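Local coordinates for protein tyrocidine synthase 2 (Brevibacillus parabrevis, PDB 6TA8) that is built around a condensation domain, a two-lobed, V-shaped fold found in large multidomain peptide synthetases, at residues Q28-G33 against H82-R87; S254-V259 against E431-V436; F385-Q390 against I423-E428. One frame throughout, in Å; residues are numbered along the deposited sequence.

Contact 1 (Q28-G33 against H82-R87); sequences QGVVEG and HHDALR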
loop_
_atom_site.group_PDB
_atom_site.type_symbol
_atom_site.label_atom_id
_atom_site.label_comp_id
_atom_site.label_asym_id
_atom_site.label_seq_id
_atom_site.Cartn_x
_atom_site.Cartn_y
_atom_site.Cartn_z
ATOM N N GLN A 28 -15.725 -3.902 -22.029
ATOM C CA GLN A 28 -15.040 -2.648 -22.315
ATOM C C GLN A 28 -15.946 -1.434 -22.164
ATOM O O GLN A 28 -15.525 -0.314 -22.474
ATOM C CB GLN A 28 -14.446 -2.687 -23.725
ATOM C CG GLN A 28 -13.633 -3.937 -24.012
ATOM C CD GLN A 28 -12.497 -4.124 -23.027
ATOM O OE1 GLN A 28 -11.717 -3.204 -22.781
ATOM N NE2 GLN A 28 -12.399 -5.318 -22.455
ATOM N N GLY A 29 -17.176 -1.624 -21.697
ATOM C CA GLY A 29 -18.102 -0.528 -21.508
ATOM C C GLY A 29 -17.848 0.220 -20.214
ATOM O O GLY A 29 -16.785 0.119 -19.597
ATOM N N VAL A 30 -18.853 0.986 -19.804
ATOM C CA VAL A 30 -18.805 1.766 -18.573
ATOM C C VAL A 30 -19.575 1.006 -17.503
ATOM O O VAL A 30 -20.769 0.723 -17.665
ATOM C CB VAL A 30 -19.378 3.177 -18.780
ATOM C CG1 VAL A 30 -19.726 3.815 -17.445
ATOM C CG2 VAL A 30 -18.384 4.036 -19.545
ATOM N N VAL A 31 -18.895 0.670 -16.411
ATOM C CA VAL A 31 -19.476 -0.136 -15.344
ATOM C C VAL A 31 -20.182 0.781 -14.356
ATOM O O VAL A 31 -19.640 1.818 -13.956
ATOM C CB VAL A 31 -18.396 -0.977 -14.644
ATOM C CG1 VAL A 31 -19.037 -2.098 -13.841
ATOM C CG2 VAL A 31 -17.418 -1.539 -15.664
ATOM N N GLU A 32 -21.397 0.401 -13.963
ATOM C CA GLU A 32 -22.186 1.166 -13.008
ATOM C C GLU A 32 -22.862 0.212 -12.034
ATOM O O GLU A 32 -22.952 -0.994 -12.275
ATOM C CB GLU A 32 -23.243 2.036 -13.707
ATOM C CG GLU A 32 -22.706 2.912 -14.831
ATOM C CD GLU A 32 -23.803 3.652 -15.571
ATOM O OE1 GLU A 32 -24.583 4.373 -14.914
ATOM O OE2 GLU A 32 -23.885 3.511 -16.809
ATOM N N GLY A 33 -23.333 0.767 -10.924
ATOM C CA GLY A 33 -24.122 0.028 -9.957
ATOM C C GLY A 33 -23.371 -0.197 -8.655
ATOM O O GLY A 33 -22.222 0.210 -8.478
ATOM N N HIS A 82 -11.873 5.511 -18.144
ATOM C CA HIS A 82 -11.359 4.177 -18.436
ATOM C C HIS A 82 -11.382 3.294 -17.195
ATOM O O HIS A 82 -11.939 2.190 -17.214
ATOM C CB HIS A 82 -9.942 4.276 -19.002
ATOM C CG HIS A 82 -9.468 3.023 -19.667
ATOM N ND1 HIS A 82 -8.900 1.979 -18.969
ATOM C CD2 HIS A 82 -9.475 2.646 -20.968
ATOM C CE1 HIS A 82 -8.578 1.012 -19.811
ATOM N NE2 HIS A 82 -8.918 1.391 -21.029
ATOM N N HIS A 83 -10.782 3.763 -16.103
ATOM C CA HIS A 83 -10.731 3.009 -14.852
ATOM C C HIS A 83 -11.966 3.366 -14.034
ATOM O O HIS A 83 -12.011 4.406 -13.372
ATOM C CB HIS A 83 -9.438 3.310 -14.103
ATOM C CG HIS A 83 -8.204 3.028 -14.904
ATOM N ND1 HIS A 83 -7.757 1.748 -15.154
ATOM C CD2 HIS A 83 -7.328 3.859 -15.517
ATOM C CE1 HIS A 83 -6.658 1.802 -15.885
ATOM N NE2 HIS A 83 -6.375 3.072 -16.119
ATOM N N ASP A 84 -12.973 2.489 -14.074
ATOM C CA ASP A 84 -14.272 2.797 -13.487
ATOM C C ASP A 84 -14.232 2.901 -11.967
ATOM O O ASP A 84 -15.102 3.556 -11.386
ATOM C CB ASP A 84 -15.296 1.738 -13.901
ATOM C CG ASP A 84 -15.467 1.651 -15.404
ATOM O OD1 ASP A 84 -16.214 2.477 -15.970
ATOM O OD2 ASP A 84 -14.850 0.758 -16.021
ATOM N N ALA A 85 -13.250 2.277 -11.312
ATOM C CA ALA A 85 -13.189 2.324 -9.856
ATOM C C ALA A 85 -12.939 3.731 -9.325
ATOM O O ALA A 85 -13.279 4.010 -8.171
ATOM C CB ALA A 85 -12.105 1.379 -9.338
ATOM N N LEU A 86 -12.358 4.618 -10.133
ATOM C CA LEU A 86 -12.090 5.983 -9.697
ATOM C C LEU A 86 -13.343 6.847 -9.650
ATOM O O LEU A 86 -13.271 7.985 -9.174
ATOM C CB LEU A 86 -11.047 6.631 -10.612
ATOM C CG LEU A 86 -9.680 5.942 -10.658
ATOM C CD1 LEU A 86 -8.742 6.645 -11.628
ATOM C CD2 LEU A 86 -9.063 5.870 -9.267
ATOM N N ARG A 87 -14.482 6.343 -10.129
ATOM C CA ARG A 87 -15.756 7.050 -10.059
ATOM C C ARG A 87 -16.615 6.574 -8.893
ATOM O O ARG A 87 -17.844 6.685 -8.942
ATOM C CB ARG A 87 -16.523 6.893 -11.372
ATOM C CG ARG A 87 -15.765 7.353 -12.601
ATOM C CD ARG A 87 -16.675 7.413 -13.814
ATOM N NE ARG A 87 -17.420 6.170 -13.985
ATOM C CZ ARG A 87 -16.996 5.139 -14.709
ATOM N NH1 ARG A 87 -15.830 5.201 -15.337
ATOM N NH2 ARG A 87 -17.738 4.045 -14.805
#
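Val31 meets Asp84 through both its backbone and its side chain. Its N-H makes a weak hydrogen bond to Asp84 OD1 (3.3 Å). Its CG2 rests on the other carboxylate oxygen, Asp84 OD2, at 3.5 Å. The two side chains cross at about a right angle. Arg87 packs beside them. Its chain bends at chi3 (-51°), which brings the guanidinium back to the carboxylate. Arg87 NH1 lies 2.8 Å from Asp84 OD1 and meets it from above the carboxylate plane, as part of a salt bridge. Val30 CG1 approaches Arg87 NH2 obliquely, at 3.3 Å. The His-His-Asp-Ala-Leu-Arg segment resembles the arginine-bearing second core motif of condensation domains. It forms the turn from helix 69-82 into strand 88-91, and residues 28-33 lead over it into strand 33-35 of the same small sheet. Lys197 adds a salt bridge to Asp84 OD2, and Arg87 NE bonds to the carbonyl of Arg102. The buried acid and base therefore each have further partners, which probably keeps both charged. The two ends of 28-33 are looser. The side chains of Gln28 and Glu32 are exposed and make no contact with 82-87.

Contact 2 (S254-V259 against E431-V436); sequences SFALTV and ELRISV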
loop_
_atom_site.group_PDB
_atom_site.type_symbol
_atom_site.label_atom_id
_atom_site.label_comp_id
_atom_site.label_asym_id
_atom_site.label_seq_id
_atom_site.Cartn_x
_atom_site.Cartn_y
_atom_site.Cartn_z
ATOM N N SER A 254 13.970 7.002 8.572
ATOM C CA SER A 254 14.304 6.289 7.351
ATOM C C SER A 254 15.811 6.094 7.234
ATOM O O SER A 254 16.601 6.938 7.670
ATOM C CB SER A 254 13.790 7.038 6.114
ATOM O OG SER A 254 12.415 7.355 6.241
ATOM N N PHE A 255 16.197 4.967 6.640
ATOM C CA PHE A 255 17.580 4.713 6.268
ATOM C C PHE A 255 17.603 4.093 4.879
ATOM O O PHE A 255 16.671 3.389 4.481
ATOM C CB PHE A 255 18.296 3.805 7.285
ATOM C CG PHE A 255 17.914 2.350 7.197
ATOM C CD1 PHE A 255 18.639 1.472 6.405
ATOM C CD2 PHE A 255 16.846 1.856 7.928
ATOM C CE1 PHE A 255 18.294 0.136 6.329
ATOM C CE2 PHE A 255 16.499 0.519 7.859
ATOM C CZ PHE A 255 17.224 -0.341 7.058
ATOM N N ALA A 256 18.674 4.366 4.140
ATOM C CA ALA A 256 18.809 3.906 2.768
ATOM C C ALA A 256 20.144 3.200 2.586
ATOM O O ALA A 256 21.099 3.422 3.336
ATOM C CB ALA A 256 18.689 5.066 1.770
ATOM N N LEU A 257 20.197 2.341 1.574
ATOM C CA LEU A 257 21.414 1.639 1.198
ATOM C C LEU A 257 22.011 2.266 -0.056
ATOM O O LEU A 257 21.299 2.838 -0.884
ATOM C CB LEU A 257 21.137 0.153 0.954
ATOM C CG LEU A 257 20.576 -0.658 2.124
ATOM C CD1 LEU A 257 20.495 -2.131 1.758
ATOM C CD2 LEU A 257 21.419 -0.460 3.373
ATOM N N THR A 258 23.330 2.156 -0.184
ATOM C CA THR A 258 24.008 2.661 -1.366
ATOM C C THR A 258 23.615 1.842 -2.595
ATOM O O THR A 258 23.182 0.690 -2.494
ATOM C CB THR A 258 25.525 2.628 -1.172
ATOM O OG1 THR A 258 25.962 1.271 -1.032
ATOM C CG2 THR A 258 25.922 3.411 0.070
ATOM N N VAL A 259 23.772 2.451 -3.768
ATOM C CA VAL A 259 23.372 1.806 -5.019
ATOM C C VAL A 259 24.271 0.622 -5.383
ATOM O O VAL A 259 23.823 -0.245 -6.146
ATOM C CB VAL A 259 23.292 2.824 -6.174
ATOM C CG1 VAL A 259 22.621 4.107 -5.713
ATOM C CG2 VAL A 259 24.655 3.118 -6.779
ATOM N N GLU A 431 18.288 2.756 -4.848
ATOM C CA GLU A 431 18.555 2.699 -3.416
ATOM C C GLU A 431 17.370 2.064 -2.709
ATOM O O GLU A 431 16.256 2.597 -2.755
ATOM C CB GLU A 431 18.828 4.093 -2.845
ATOM C CG GLU A 431 20.163 4.679 -3.260
ATOM C CD GLU A 431 20.290 6.156 -2.940
ATOM O OE1 GLU A 431 19.545 6.642 -2.064
ATOM O OE2 GLU A 431 21.136 6.827 -3.568
ATOM N N LEU A 432 17.609 0.928 -2.058
ATOM C CA LEU A 432 16.600 0.322 -1.196
ATOM C C LEU A 432 16.470 1.165 0.065
ATOM O O LEU A 432 17.416 1.262 0.852
ATOM C CB LEU A 432 16.984 -1.115 -0.857
ATOM C CG LEU A 432 16.212 -1.782 0.280
ATOM C CD1 LEU A 432 14.834 -2.220 -0.188
ATOM C CD2 LEU A 432 16.993 -2.963 0.835
ATOM N N ARG A 433 15.310 1.786 0.256
ATOM C CA ARG A 433 15.096 2.730 1.345
ATOM C C ARG A 433 13.986 2.213 2.248
ATOM O O ARG A 433 12.846 2.047 1.803
ATOM C CB ARG A 433 14.755 4.119 0.801
ATOM C CG ARG A 433 15.735 4.605 -0.257
ATOM C CD ARG A 433 15.606 6.093 -0.524
ATOM N NE ARG A 433 14.525 6.389 -1.457
ATOM C CZ ARG A 433 13.418 7.048 -1.133
ATOM N NH1 ARG A 433 12.488 7.271 -2.052
ATOM N NH2 ARG A 433 13.241 7.485 0.106
ATOM N N ILE A 434 14.324 1.964 3.510
ATOM C CA ILE A 434 13.380 1.472 4.508
ATOM C C ILE A 434 12.920 2.640 5.364
ATOM O O ILE A 434 13.711 3.533 5.697
ATOM C CB ILE A 434 14.017 0.370 5.376
ATOM C CG1 ILE A 434 14.757 -0.646 4.501
ATOM C CG2 ILE A 434 12.963 -0.311 6.237
ATOM C CD1 ILE A 434 13.856 -1.459 3.605
ATOM N N SER A 435 11.639 2.638 5.725
ATOM C CA SER A 435 11.053 3.681 6.557
ATOM C C SER A 435 10.216 3.033 7.649
ATOM O O SER A 435 9.427 2.125 7.372
ATOM C CB SER A 435 10.194 4.637 5.724
ATOM O OG SER A 435 10.947 5.200 4.663
ATOM N N VAL A 436 10.391 3.499 8.882
ATOM C CA VAL A 436 9.676 2.974 10.040
ATOM C C VAL A 436 8.820 4.093 10.616
ATOM O O VAL A 436 9.347 5.136 11.024
ATOM C CB VAL A 436 10.636 2.419 11.104
ATOM C CG1 VAL A 436 9.855 1.779 12.242
ATOM C CG2 VAL A 436 11.600 1.420 10.480
#
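Phe255 holds CG between its own backbone N and carbonyl carbon (chi1 75°), and this lays the ring alongside Ile434. Phe255 CE2 reaches Ile434 CB at 3.5 Å, and the two side chains point the same way. Ser254 and Ser435 both place OG beside their backbone N, and the hydroxyls meet in a hydrogen bond of 3.0 Å between Ser254 OG and Ser435 OG. The backbones run antiparallel. Phe255 and Ile434 form the hydrogen-bonded pair: Ile434 N to Phe255 O is 2.9 Å, and Phe255 N to Ile434 O is 3.0 Å. Ser254 with Ser435 and Ala256 with Arg433 are non-hydrogen-bonded pairs on the other face, where Ala256 CB sits 3.6 Å from Arg433 CG. Leu257 has left the strand, yet its N still bonds to Leu432 O at 3.1 Å. Leu257 CD1 lies against Leu432 CD2 (3.7 Å). Thr258 then N-caps helix 259-267, and Val259 CG1 leans on Glu431 CG. Helix 445-466 covers Phe255 and Ile434 with Ala452, Arg456 and Tyr455. Strand 250-256 is an outermost strand of its sheet. The chemistry is split accordingly: an apolar face is buried under helices, and the opposite face carries the two serine hydroxyls and the Arg433 side chain, which suit a more open surface.

Contact 3 (F385-Q390 against I423-E428); sequences FNYLGQ and ISAMIE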
loop_
_atom_site.group_PDB
_atom_site.type_symbol
_atom_site.label_atom_id
_atom_site.label_comp_id
_atom_site.label_asym_id
_atom_site.label_seq_id
_atom_site.Cartn_x
_atom_site.Cartn_y
_atom_site.Cartn_z
ATOM N N PHE A 385 4.351 -4.718 7.752
ATOM C CA PHE A 385 5.390 -4.675 6.736
ATOM C C PHE A 385 4.755 -4.631 5.354
ATOM O O PHE A 385 3.718 -5.257 5.116
ATOM C CB PHE A 385 6.329 -5.882 6.841
ATOM C CG PHE A 385 7.594 -5.737 6.043
ATOM C CD1 PHE A 385 8.705 -5.113 6.586
ATOM C CD2 PHE A 385 7.671 -6.219 4.746
ATOM C CE1 PHE A 385 9.868 -4.977 5.854
ATOM C CE2 PHE A 385 8.831 -6.086 4.008
ATOM C CZ PHE A 385 9.931 -5.465 4.564
ATOM N N ASN A 386 5.385 -3.888 4.446
ATOM C CA ASN A 386 4.879 -3.731 3.087
ATOM C C ASN A 386 6.042 -3.374 2.176
ATOM O O ASN A 386 6.697 -2.349 2.382
ATOM C CB ASN A 386 3.795 -2.652 3.023
ATOM C CG ASN A 386 3.234 -2.469 1.625
ATOM O OD1 ASN A 386 3.293 -3.378 0.797
ATOM N ND2 ASN A 386 2.684 -1.291 1.357
ATOM N N TYR A 387 6.293 -4.215 1.177
ATOM C CA TYR A 387 7.322 -3.967 0.175
ATOM C C TYR A 387 6.659 -3.418 -1.081
ATOM O O TYR A 387 5.824 -4.094 -1.693
ATOM C CB TYR A 387 8.102 -5.241 -0.140
ATOM C CG TYR A 387 9.128 -5.060 -1.235
ATOM C CD1 TYR A 387 10.235 -4.244 -1.045
ATOM C CD2 TYR A 387 8.985 -5.697 -2.460
ATOM C CE1 TYR A 387 11.174 -4.069 -2.042
ATOM C CE2 TYR A 387 9.919 -5.529 -3.465
ATOM C CZ TYR A 387 11.011 -4.714 -3.251
ATOM O OH TYR A 387 11.946 -4.544 -4.246
ATOM N N LEU A 388 7.032 -2.198 -1.463
ATOM C CA LEU A 388 6.384 -1.509 -2.571
ATOM C C LEU A 388 7.012 -1.813 -3.925
ATOM O O LEU A 388 6.388 -1.536 -4.954
ATOM C CB LEU A 388 6.407 0.004 -2.331
ATOM C CG LEU A 388 5.718 0.486 -1.052
ATOM C CD1 LEU A 388 6.383 1.745 -0.520
ATOM C CD2 LEU A 388 4.234 0.723 -1.296
ATOM N N GLY A 389 8.220 -2.369 -3.952
ATOM C CA GLY A 389 8.885 -2.663 -5.205
ATOM C C GLY A 389 9.817 -1.554 -5.647
ATOM O O GLY A 389 9.981 -0.521 -4.993
ATOM N N GLN A 390 10.446 -1.783 -6.797
ATOM C CA GLN A 390 11.389 -0.830 -7.366
ATOM C C GLN A 390 10.645 0.197 -8.210
ATOM O O GLN A 390 9.805 -0.163 -9.042
ATOM C CB GLN A 390 12.444 -1.546 -8.212
ATOM C CG GLN A 390 13.254 -0.614 -9.104
ATOM C CD GLN A 390 14.710 -1.024 -9.218
ATOM O OE1 GLN A 390 15.073 -2.161 -8.915
ATOM N NE2 GLN A 390 15.553 -0.093 -9.652
ATOM N N ILE A 423 6.410 -0.484 8.866
ATOM C CA ILE A 423 7.701 -0.632 8.208
ATOM C C ILE A 423 7.446 -0.815 6.718
ATOM O O ILE A 423 6.866 -1.823 6.295
ATOM C CB ILE A 423 8.505 -1.804 8.786
ATOM C CG1 ILE A 423 8.729 -1.599 10.286
ATOM C CG2 ILE A 423 9.830 -1.952 8.057
ATOM C CD1 ILE A 423 9.494 -2.720 10.948
ATOM N N SER A 424 7.878 0.157 5.922
ATOM C CA SER A 424 7.742 0.115 4.476
ATOM C C SER A 424 9.101 -0.129 3.831
ATOM O O SER A 424 10.152 0.090 4.439
ATOM C CB SER A 424 7.131 1.415 3.942
ATOM O OG SER A 424 5.796 1.573 4.393
ATOM N N ALA A 425 9.065 -0.591 2.584
ATOM C CA ALA A 425 10.284 -0.914 1.852
ATOM C C ALA A 425 10.061 -0.613 0.380
ATOM O O ALA A 425 9.139 -1.159 -0.232
ATOM C CB ALA A 425 10.673 -2.381 2.050
ATOM N N MET A 426 10.901 0.252 -0.182
ATOM C CA MET A 426 10.805 0.612 -1.588
ATOM C C MET A 426 12.202 0.877 -2.123
ATOM O O MET A 426 13.115 1.234 -1.373
ATOM C CB MET A 426 9.910 1.839 -1.801
ATOM C CG MET A 426 10.475 3.128 -1.225
ATOM S SD MET A 426 9.407 4.553 -1.512
ATOM C CE MET A 426 9.299 4.544 -3.300
ATOM N N ILE A 427 12.359 0.697 -3.430
ATOM C CA ILE A 427 13.620 0.941 -4.121
ATOM C C ILE A 427 13.415 2.124 -5.054
ATOM O O ILE A 427 12.600 2.059 -5.983
ATOM C CB ILE A 427 14.095 -0.298 -4.894
ATOM C CG1 ILE A 427 14.409 -1.442 -3.928
ATOM C CG2 ILE A 427 15.313 0.039 -5.740
ATOM C CD1 ILE A 427 15.009 -2.655 -4.598
ATOM N N GLU A 428 14.147 3.207 -4.806
ATOM C CA GLU A 428 14.045 4.423 -5.599
ATOM C C GLU A 428 15.443 4.918 -5.936
ATOM O O GLU A 428 16.300 5.011 -5.049
ATOM C CB GLU A 428 13.262 5.507 -4.850
ATOM C CG GLU A 428 13.252 6.855 -5.547
ATOM C CD GLU A 428 11.991 7.648 -5.266
ATOM O OE1 GLU A 428 10.945 7.023 -4.995
ATOM O OE2 GLU A 428 12.048 8.894 -5.317
#
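Ala425 is the small residue between two aromatic rings of the neighbouring strand. Its CB is 4.0 Å from Phe385 CZ and 3.6 Å from Tyr387 CD1. The methyl lies in the plane of the tyrosine ring, at its edge, and is oblique to the phenylalanine ring. Both rings extend from a CG anti to the backbone N (chi1 -167° for Phe385, 176° for Tyr387), and this tilts them along their own strand as they rise from the sheet. The branched residues on either side of Ala425 stand taller. Ile423 fits CG2 against Phe385 CD1 at 3.7 Å. Ile427 sends CD1 up to Tyr387 OH (3.6 Å) and turns CG2 toward Gln390 CD (3.7 Å). Large and small side chains thus alternate along the face, and the low spot at Ala425 takes the rings. Leu388, at the bulge, reaches across to the neighbouring strand and lays CD1 against Met426 CB at 3.8 Å. The strands are parallel, but the register slips by one residue. Leu388 and Gly389 stand opposite Met426 alone, which makes a beta bulge. Gly389 passes it with a positive phi (94°). The bulge is pinned at both ends, by Leu388 N to Ala425 O (2.7 Å, nearly straight) and Ile427 N to Gly389 O (3.1 Å). Before it, Asn386 N bonds to Ile423 O. At the bulge Leu388 O accepts a bond from Arg173 of helix 169-187. Strand 297-304 flanks 385-390, and strand 431-439 flanks 423-428. Helix 277-293 lies over Phe385, Tyr387 and Ile423 with Leu285, Leu281 and Met277, while helix 259-267 covers Gln390 and Ile427 with Leu266 and Thr262.

In the fold
Contact 1 closes first along the chain and stands apart, with its centre 37 Å from that of contact 2 and 29 Å from that of contact 3. It joins the approach to a small sheet of strands 33-35, 98-101 and 88-91. Contacts 2 and 3 belong to one six-stranded mixed sheet, with centres 9 Å apart. Contact 3 is nested inside the loop closed by contact 2, and a probable hydrogen bond from Arg433 N to Met426 O (2.8 Å) joins them. Between 385-390 and 423-428 the chain adds strand 401-402 to the other mixed sheet, beside strand 56-63. This one-way crossover is consistent with the latch that links the two lobes in condensation domains.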